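Local coordinates for protein ATP-dependent protease (Xanthomonas campestris pv. campestris, PDB 7CAY) that probably serves in binding protein substrates, being homologous to the N-terminal substrate-binding domain of Lon peptidase, the ATP-dependent protease, at residues 17-22 / 157-162; 44-49 / 70-75. All blocks are in the same frame, centred on the assembly; numbering follows the deposited sequence.

Contact 1: 17-22 / 157-162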
ATOM      1  N   LEU A  17      -0.249  -1.728  -2.896  1.00 53.77           N
ATOM      2  CA  LEU A  17      -0.452  -2.238  -1.549  1.00 53.77           C
ATOM      3  C   LEU A  17      -1.452  -1.334  -0.839  1.00 55.85           C
ATOM      4  O   LEU A  17      -1.176  -0.150  -0.619  1.00 55.36           O
ATOM      5  CB  LEU A  17       0.866  -2.295  -0.777  1.00 51.85           C
ATOM      6  CG  LEU A  17       0.732  -2.793   0.663  1.00 51.54           C
ATOM      7  CD1 LEU A  17       0.109  -4.183   0.694  1.00 51.16           C
ATOM      8  CD2 LEU A  17       2.084  -2.793   1.352  1.00 51.05           C
ATOM      9  N   LEU A  18      -2.606  -1.882  -0.504  1.00 55.94           N
ATOM     10  CA  LEU A  18      -3.600  -1.085   0.191  1.00 57.55           C
ATOM     11  C   LEU A  18      -3.256  -0.996   1.677  1.00 57.30           C
ATOM     12  O   LEU A  18      -2.611  -1.894   2.226  1.00 56.65           O
ATOM     13  CB  LEU A  18      -4.986  -1.692   0.013  1.00 58.94           C
ATOM     14  CG  LEU A  18      -5.401  -1.960  -1.434  1.00 58.32           C
ATOM     15  CD1 LEU A  18      -6.770  -2.616  -1.484  1.00 60.17           C
ATOM     16  CD2 LEU A  18      -5.389  -0.676  -2.244  1.00 57.09           C
ATOM     17  N   PRO A  19      -3.653   0.089   2.341  1.00 57.51           N
ATOM     18  CA  PRO A  19      -3.379   0.208   3.778  1.00 59.55           C
ATOM     19  C   PRO A  19      -4.045  -0.913   4.564  1.00 61.95           C
ATOM     20  O   PRO A  19      -5.186  -1.295   4.298  1.00 62.89           O
ATOM     21  CB  PRO A  19      -3.966   1.578   4.138  1.00 60.69           C
ATOM     22  CG  PRO A  19      -3.949   2.338   2.853  1.00 58.70           C
ATOM     23  CD  PRO A  19      -4.230   1.325   1.786  1.00 57.10           C
ATOM     24  N   GLY A  20      -3.310  -1.445   5.539  1.00 61.31           N
ATOM     25  CA  GLY A  20      -3.818  -2.519   6.369  1.00 63.13           C
ATOM     26  C   GLY A  20      -3.681  -3.888   5.736  1.00 62.65           C
ATOM     27  O   GLY A  20      -3.609  -4.901   6.438  1.00 63.74           O
ATOM     28  N   ALA A  21      -3.642  -3.933   4.405  1.00 62.67           N
ATOM     29  CA  ALA A  21      -3.487  -5.194   3.701  1.00 62.35           C
ATOM     30  C   ALA A  21      -2.064  -5.721   3.856  1.00 61.10           C
ATOM     31  O   ALA A  21      -1.130  -4.986   4.191  1.00 57.93           O
ATOM     32  CB  ALA A  21      -3.832  -5.032   2.222  1.00 61.12           C
ATOM     33  N   THR A  22      -1.908  -7.018   3.603  1.00 63.48           N
ATOM     34  CA  THR A  22      -0.641  -7.707   3.799  1.00 63.27           C
ATOM     35  C   THR A  22      -0.190  -8.378   2.511  1.00 62.62           C
ATOM     36  O   THR A  22      -1.006  -8.870   1.725  1.00 61.50           O
ATOM     37  CB  THR A  22      -0.739  -8.767   4.897  1.00 64.59           C
ATOM     38  OG1 THR A  22      -1.410  -9.920   4.378  1.00 65.87           O
ATOM     39  CG2 THR A  22      -1.518  -8.234   6.080  1.00 65.83           C
ATOM     40  N   VAL A 157     -13.820  -0.193   5.867  1.00 72.47           N
ATOM     41  CA  VAL A 157     -14.616  -0.955   4.909  1.00 71.73           C
ATOM     42  C   VAL A 157     -14.182  -0.636   3.485  1.00 68.49           C
ATOM     43  O   VAL A 157     -14.282  -1.485   2.590  1.00 66.92           O
ATOM     44  CB  VAL A 157     -16.123  -0.689   5.129  1.00 75.02           C
ATOM     45  CG1 VAL A 157     -16.430   0.796   5.052  1.00 75.89           C
ATOM     46  CG2 VAL A 157     -16.968  -1.456   4.122  1.00 74.92           C
ATOM     47  N   GLY A 158     -13.670   0.575   3.256  1.00 70.41           N
ATOM     48  CA  GLY A 158     -13.203   0.930   1.926  1.00 68.18           C
ATOM     49  C   GLY A 158     -11.941   0.184   1.534  1.00 64.92           C
ATOM     50  O   GLY A 158     -11.853  -0.378   0.438  1.00 64.37           O
ATOM     51  N   TRP A 159     -10.946   0.167   2.425  1.00 66.37           N
ATOM     52  CA  TRP A 159      -9.715  -0.558   2.139  1.00 64.44           C
ATOM     53  C   TRP A 159      -9.926  -2.065   2.065  1.00 67.16           C
ATOM     54  O   TRP A 159      -9.135  -2.755   1.416  1.00 66.23           O
ATOM     55  CB  TRP A 159      -8.649  -0.243   3.194  1.00 63.75           C
ATOM     56  CG  TRP A 159      -8.152   1.185   3.199  1.00 63.10           C
ATOM     57  CD1 TRP A 159      -7.989   1.990   4.290  1.00 64.66           C
ATOM     58  CD2 TRP A 159      -7.744   1.966   2.064  1.00 60.97           C
ATOM     59  NE1 TRP A 159      -7.514   3.220   3.908  1.00 63.91           N
ATOM     60  CE2 TRP A 159      -7.354   3.232   2.548  1.00 61.40           C
ATOM     61  CE3 TRP A 159      -7.674   1.719   0.687  1.00 57.52           C
ATOM     62  CZ2 TRP A 159      -6.898   4.245   1.706  1.00 59.23           C
ATOM     63  CZ3 TRP A 159      -7.230   2.727  -0.144  1.00 56.04           C
ATOM     64  CH2 TRP A 159      -6.846   3.974   0.366  1.00 56.86           C
ATOM     65  N   ARG A 160     -10.968  -2.593   2.709  1.00 64.24           N
ATOM     66  CA  ARG A 160     -11.167  -4.038   2.736  1.00 65.94           C
ATOM     67  C   ARG A 160     -11.895  -4.527   1.489  1.00 64.25           C
ATOM     68  O   ARG A 160     -11.496  -5.527   0.882  1.00 62.77           O
ATOM     69  CB  ARG A 160     -11.928  -4.444   3.999  1.00 70.31           C
ATOM     70  CG  ARG A 160     -11.135  -4.245   5.279  1.00 71.86           C
ATOM     71  CD  ARG A 160      -9.863  -5.078   5.287  1.00 71.47           C
ATOM     72  NE  ARG A 160      -8.711  -4.290   5.710  1.00 72.08           N
ATOM     73  CZ  ARG A 160      -7.815  -3.774   4.873  1.00 72.26           C
ATOM     74  NH1 ARG A 160      -6.798  -3.066   5.343  1.00 72.63           N
ATOM     75  NH2 ARG A 160      -7.930  -3.973   3.568  1.00 71.57           N
ATOM     76  N   LEU A 161     -12.979  -3.843   1.105  1.00 66.11           N
ATOM     77  CA  LEU A 161     -13.678  -4.203  -0.125  1.00 66.48           C
ATOM     78  C   LEU A 161     -12.762  -4.073  -1.334  1.00 65.67           C
ATOM     79  O   LEU A 161     -12.782  -4.924  -2.234  1.00 66.09           O
ATOM     80  CB  LEU A 161     -14.921  -3.332  -0.301  1.00 67.30           C
ATOM     81  CG  LEU A 161     -16.184  -3.762   0.441  1.00 69.01           C
ATOM     82  CD1 LEU A 161     -17.340  -2.857   0.060  1.00 70.57           C
ATOM     83  CD2 LEU A 161     -16.505  -5.211   0.125  1.00 69.44           C
ATOM     84  N   ALA A 162     -11.949  -3.013  -1.367  1.00 66.96           N
ATOM     85  CA  ALA A 162     -10.991  -2.833  -2.451  1.00 64.10           C
ATOM     86  C   ALA A 162     -10.043  -4.018  -2.569  1.00 62.97           C
ATOM     87  O   ALA A 162      -9.645  -4.389  -3.679  1.00 63.43           O
ATOM     88  CB  ALA A 162     -10.204  -1.541  -2.235  1.00 62.18           C
TER
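Pro19 leans on one face of the Trp159 indole, one of two apolar elements joining the loop 17-22 to the helix 157-162. Its CD-CG edge lies lowest and the rest of the ring tilts away: CD stands 3.5 Å from the centroid of the six-membered ring, only 10° off its normal, a CH-pi contact, and CG comes to 3.5 Å from Trp159 CE2. Proline suits the place, being compact and conformationally restricted, and CD, bonded to nitrogen, carries polarised C-H groups for the pi cloud. Leu18 is the second element. Its CD1 lies 3.7 Å from both Trp159 O and Ala162 CB, while its CB is near the indole; the small alanine lets the loop approach the helix.

Arg160 supplies the polar link. Its CA-CB bond points away from the loop, but the chain bends at chi2 and chi3 and brings the guanidinium back. NH1 donates to Pro19 O at 2.6 Å, in the carbonyl plane and on a lone pair, with an N-H...O angle of 146°. The acceptor belongs to a type II beta turn from Leu18 to Ala21, closed by Ala21 N to Leu18 O at 3.2 Å. Gly20 takes its third position with phi 82°, where a beta carbon would jam against Pro19 O and meet Arg160 NH1, so turn and contact both favour glycine.

Asp116 accepts from Trp159 NE1, and Glu163 forms a salt bridge with Arg160. The turn bonds through its backbone to Gly89 of strand 83-100, whose Arg92 touches Pro19 and Trp159. Helices 126-134 and 181-190 also pack on helix 154-164, through Leu132 and Arg184 among others; the contact thus joins the beta-rich portion to the helical portion, probably as in Lon N-terminal domains.

Contact 2: 44-49 / 70-75; sequences SSFGVC and VRIEDF
Phe46 and Val70 are joined through their backbones around the start of the antiparallel pairing of strands 47-51 and 66-74: Val70 N donates to Phe46 O at 3.2 Å, nearly straight at 168°, and this is the one backbone hydrogen bond between 44-49 and 70-75.

The same two residues meet again through their side chains. Phe46 has its CG between the backbone N and the carbonyl carbon (chi1 62°), and the ring, turned by chi2 of -90°, presents a face on which Val70 CG2 rests, displaced toward the rim and 3.7 Å from the centroid, a CH-pi contact. Ile72, two residues further along the strand, adds its CD1 at 3.4 Å from Phe46 CE1, the two side chains crossing at about a right angle. The other branch of Val70, CG1, turns to Val48 and lies 3.7 Å from its CG2. A beta-branched valine thus serves two neighbours, one methyl for the aromatic ring and one for the aliphatic side chain. Nearer the surface, Ser45 brings CB to 3.7 Å from Val70 O, while its hydroxyl is hydrogen-bonded to Glu69. Beyond the apolar cluster, Arg71 NH2 forms a salt bridge with Glu73 OE2 along the exposed side of the strand.

The pair belongs to the mixed sheet of this PUA-clan domain. Strand 6-13 pairs in parallel with 47-51, and its Phe11 stacks with the Phe46 ring. On the other flank of 66-74 runs strand 83-100, where Leu87 touches Ile72 and Arg88 gives Glu73 a second cationic partner.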
ATOM      1  N   SER A  44      14.342   3.173  10.004  1.00 91.98           N
ATOM      2  CA  SER A  44      13.528   3.849   9.005  1.00 86.75           C
ATOM      3  C   SER A  44      12.862   2.822   8.098  1.00 80.76           C
ATOM      4  O   SER A  44      13.454   1.798   7.751  1.00 79.08           O
ATOM      5  CB  SER A  44      14.381   4.807   8.175  1.00 86.31           C
ATOM      6  OG  SER A  44      14.952   4.149   7.055  1.00 84.34           O
ATOM      7  N   SER A  45      11.621   3.101   7.720  1.00 78.30           N
ATOM      8  CA  SER A  45      10.854   2.188   6.892  1.00 73.63           C
ATOM      9  C   SER A  45      11.108   2.475   5.414  1.00 69.91           C
ATOM     10  O   SER A  45      11.912   3.336   5.044  1.00 70.79           O
ATOM     11  CB  SER A  45       9.366   2.301   7.223  1.00 73.70           C
ATOM     12  OG  SER A  45       8.892   3.613   6.969  1.00 73.96           O
ATOM     13  N   PHE A  46      10.415   1.733   4.556  1.00 67.08           N
ATOM     14  CA  PHE A  46      10.372   2.009   3.129  1.00 64.51           C
ATOM     15  C   PHE A  46       8.926   1.893   2.660  1.00 64.32           C
ATOM     16  O   PHE A  46       8.019   1.593   3.444  1.00 64.84           O
ATOM     17  CB  PHE A  46      11.307   1.078   2.343  1.00 62.79           C
ATOM     18  CG  PHE A  46      10.951  -0.380   2.439  1.00 61.89           C
ATOM     19  CD1 PHE A  46      11.481  -1.171   3.444  1.00 63.02           C
ATOM     20  CD2 PHE A  46      10.106  -0.964   1.508  1.00 60.51           C
ATOM     21  CE1 PHE A  46      11.163  -2.516   3.526  1.00 62.76           C
ATOM     22  CE2 PHE A  46       9.784  -2.305   1.586  1.00 60.66           C
ATOM     23  CZ  PHE A  46      10.312  -3.082   2.598  1.00 61.65           C
ATOM     24  N   GLY A  47       8.709   2.141   1.368  1.00 62.11           N
ATOM     25  CA  GLY A  47       7.375   2.150   0.816  1.00 61.95           C
ATOM     26  C   GLY A  47       7.271   1.272  -0.415  1.00 60.16           C
ATOM     27  O   GLY A  47       8.268   0.895  -1.031  1.00 58.13           O
ATOM     28  N   VAL A  48       6.030   0.953  -0.766  1.00 62.25           N
ATOM     29  CA  VAL A  48       5.710   0.135  -1.932  1.00 59.44           C
ATOM     30  C   VAL A  48       4.916   0.993  -2.905  1.00 58.91           C
ATOM     31  O   VAL A  48       3.869   1.546  -2.544  1.00 57.74           O
ATOM     32  CB  VAL A  48       4.924  -1.127  -1.544  1.00 56.69           C
ATOM     33  CG1 VAL A  48       4.126  -1.635  -2.730  1.00 55.15           C
ATOM     34  CG2 VAL A  48       5.870  -2.198  -1.031  1.00 55.89           C
ATOM     35  N   CYS A  49       5.417   1.108  -4.132  1.00 58.63           N
ATOM     36  CA  CYS A  49       4.747   1.847  -5.192  1.00 57.81           C
ATOM     37  C   CYS A  49       4.504   0.933  -6.383  1.00 57.81           C
ATOM     38  O   CYS A  49       5.383   0.162  -6.775  1.00 57.11           O
ATOM     39  CB  CYS A  49       5.571   3.057  -5.637  1.00 58.54           C
ATOM     40  SG  CYS A  49       5.400   4.510  -4.587  1.00 59.96           S
ATOM     41  N   VAL A  70       5.226   0.552   4.476  1.00 58.08           N
ATOM     42  CA  VAL A  70       5.105  -0.815   4.967  1.00 58.88           C
ATOM     43  C   VAL A  70       5.676  -0.903   6.373  1.00 61.43           C
ATOM     44  O   VAL A  70       6.588  -0.159   6.754  1.00 60.42           O
ATOM     45  CB  VAL A  70       5.806  -1.832   4.039  1.00 58.50           C
ATOM     46  CG1 VAL A  70       5.289  -1.708   2.618  1.00 57.53           C
ATOM     47  CG2 VAL A  70       7.317  -1.653   4.083  1.00 58.00           C
ATOM     48  N   ARG A  71       5.111  -1.818   7.153  1.00 61.31           N
ATOM     49  CA  ARG A  71       5.704  -2.284   8.397  1.00 64.26           C
ATOM     50  C   ARG A  71       6.127  -3.731   8.199  1.00 63.49           C
ATOM     51  O   ARG A  71       5.331  -4.555   7.737  1.00 62.84           O
ATOM     52  CB  ARG A  71       4.723  -2.173   9.568  1.00 68.28           C
ATOM     53  CG  ARG A  71       5.296  -2.701  10.874  1.00 71.75           C
ATOM     54  CD  ARG A  71       4.306  -2.631  12.025  1.00 76.50           C
ATOM     55  NE  ARG A  71       3.175  -3.538  11.846  1.00 79.47           N
ATOM     56  CZ  ARG A  71       1.904  -3.149  11.790  1.00 82.43           C
ATOM     57  NH1 ARG A  71       1.595  -1.864  11.907  1.00 83.69           N
ATOM     58  NH2 ARG A  71       0.940  -4.048  11.627  1.00 83.52           N
ATOM     59  N   ILE A  72       7.381  -4.035   8.531  1.00 64.01           N
ATOM     60  CA  ILE A  72       7.912  -5.384   8.345  1.00 66.18           C
ATOM     61  C   ILE A  72       7.392  -6.230   9.504  1.00 71.06           C
ATOM     62  O   ILE A  72       7.879  -6.126  10.632  1.00 72.61           O
ATOM     63  CB  ILE A  72       9.441  -5.400   8.272  1.00 66.59           C
ATOM     64  CG1 ILE A  72       9.973  -4.087   7.691  1.00 65.98           C
ATOM     65  CG2 ILE A  72       9.915  -6.564   7.420  1.00 65.72           C
ATOM     66  CD1 ILE A  72       9.601  -3.852   6.244  1.00 64.71           C
ATOM     67  N   GLU A  73       6.400  -7.078   9.228  1.00 69.10           N
ATOM     68  CA  GLU A  73       5.777  -7.858  10.292  1.00 74.38           C
ATOM     69  C   GLU A  73       6.634  -9.052  10.698  1.00 79.01           C
ATOM     70  O   GLU A  73       6.874  -9.272  11.891  1.00 80.25           O
ATOM     71  CB  GLU A  73       4.381  -8.321   9.867  1.00 73.84           C
ATOM     72  CG  GLU A  73       3.299  -7.269  10.056  1.00 74.07           C
ATOM     73  CD  GLU A  73       1.966  -7.874  10.457  1.00 75.94           C
ATOM     74  OE1 GLU A  73       1.801  -9.103  10.304  1.00 76.67           O
ATOM     75  OE2 GLU A  73       1.087  -7.123  10.934  1.00 76.76           O
ATOM     76  N   ASP A  74       7.111  -9.828   9.728  1.00 76.95           N
ATOM     77  CA  ASP A  74       7.827 -11.060  10.036  1.00 82.22           C
ATOM     78  C   ASP A  74       8.954 -11.292   9.041  1.00 84.28           C
ATOM     79  O   ASP A  74       8.738 -11.243   7.826  1.00 80.75           O
ATOM     80  CB  ASP A  74       6.873 -12.262  10.038  1.00 84.09           C
ATOM     81  CG  ASP A  74       7.502 -13.504  10.645  1.00 85.86           C
ATOM     82  OD1 ASP A  74       8.023 -13.414  11.777  1.00 87.22           O
ATOM     83  OD2 ASP A  74       7.466 -14.573   9.997  1.00 86.00           O
ATOM     84  N   PHE A  75      10.153 -11.529   9.569  1.00 83.29           N
ATOM     85  CA  PHE A  75      11.276 -12.021   8.787  1.00 82.61           C
ATOM     86  C   PHE A  75      11.192 -13.536   8.671  1.00 82.57           C
ATOM     87  O   PHE A  75      10.636 -14.213   9.540  1.00 85.16           O
ATOM     88  CB  PHE A  75      12.605 -11.644   9.444  1.00 85.39           C
ATOM     89  CG  PHE A  75      13.253 -10.414   8.872  1.00 85.92           C
ATOM     90  CD1 PHE A  75      13.879 -10.451   7.636  1.00 85.39           C
ATOM     91  CD2 PHE A  75      13.265  -9.225   9.587  1.00 87.36           C
ATOM     92  CE1 PHE A  75      14.486  -9.323   7.114  1.00 84.00           C
ATOM     93  CE2 PHE A  75      13.872  -8.092   9.067  1.00 85.84           C
ATOM     94  CZ  PHE A  75      14.482  -8.143   7.830  1.00 84.17           C
TER

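Overall arrangement
Both contacts are largely buried, and their centres lie about 16 Å apart within one LON substrate-binding domain, but they join different elements. Contact 2 is internal to the mixed sheet, where mostly apolar side chains fill in between two strands and the more exposed margin falls to Ser45 and Ile72. Contact 1 instead ties a loop between two strands to a helix from the later, helical part of the chain, and adds to its apolar packing a polar grip on a turn that is partly exposed at Gly20. They touch directly through Leu17, whose CD2 is 3.6 Å from Val70 CG1, so the loop that meets the helix also packs on the sheet.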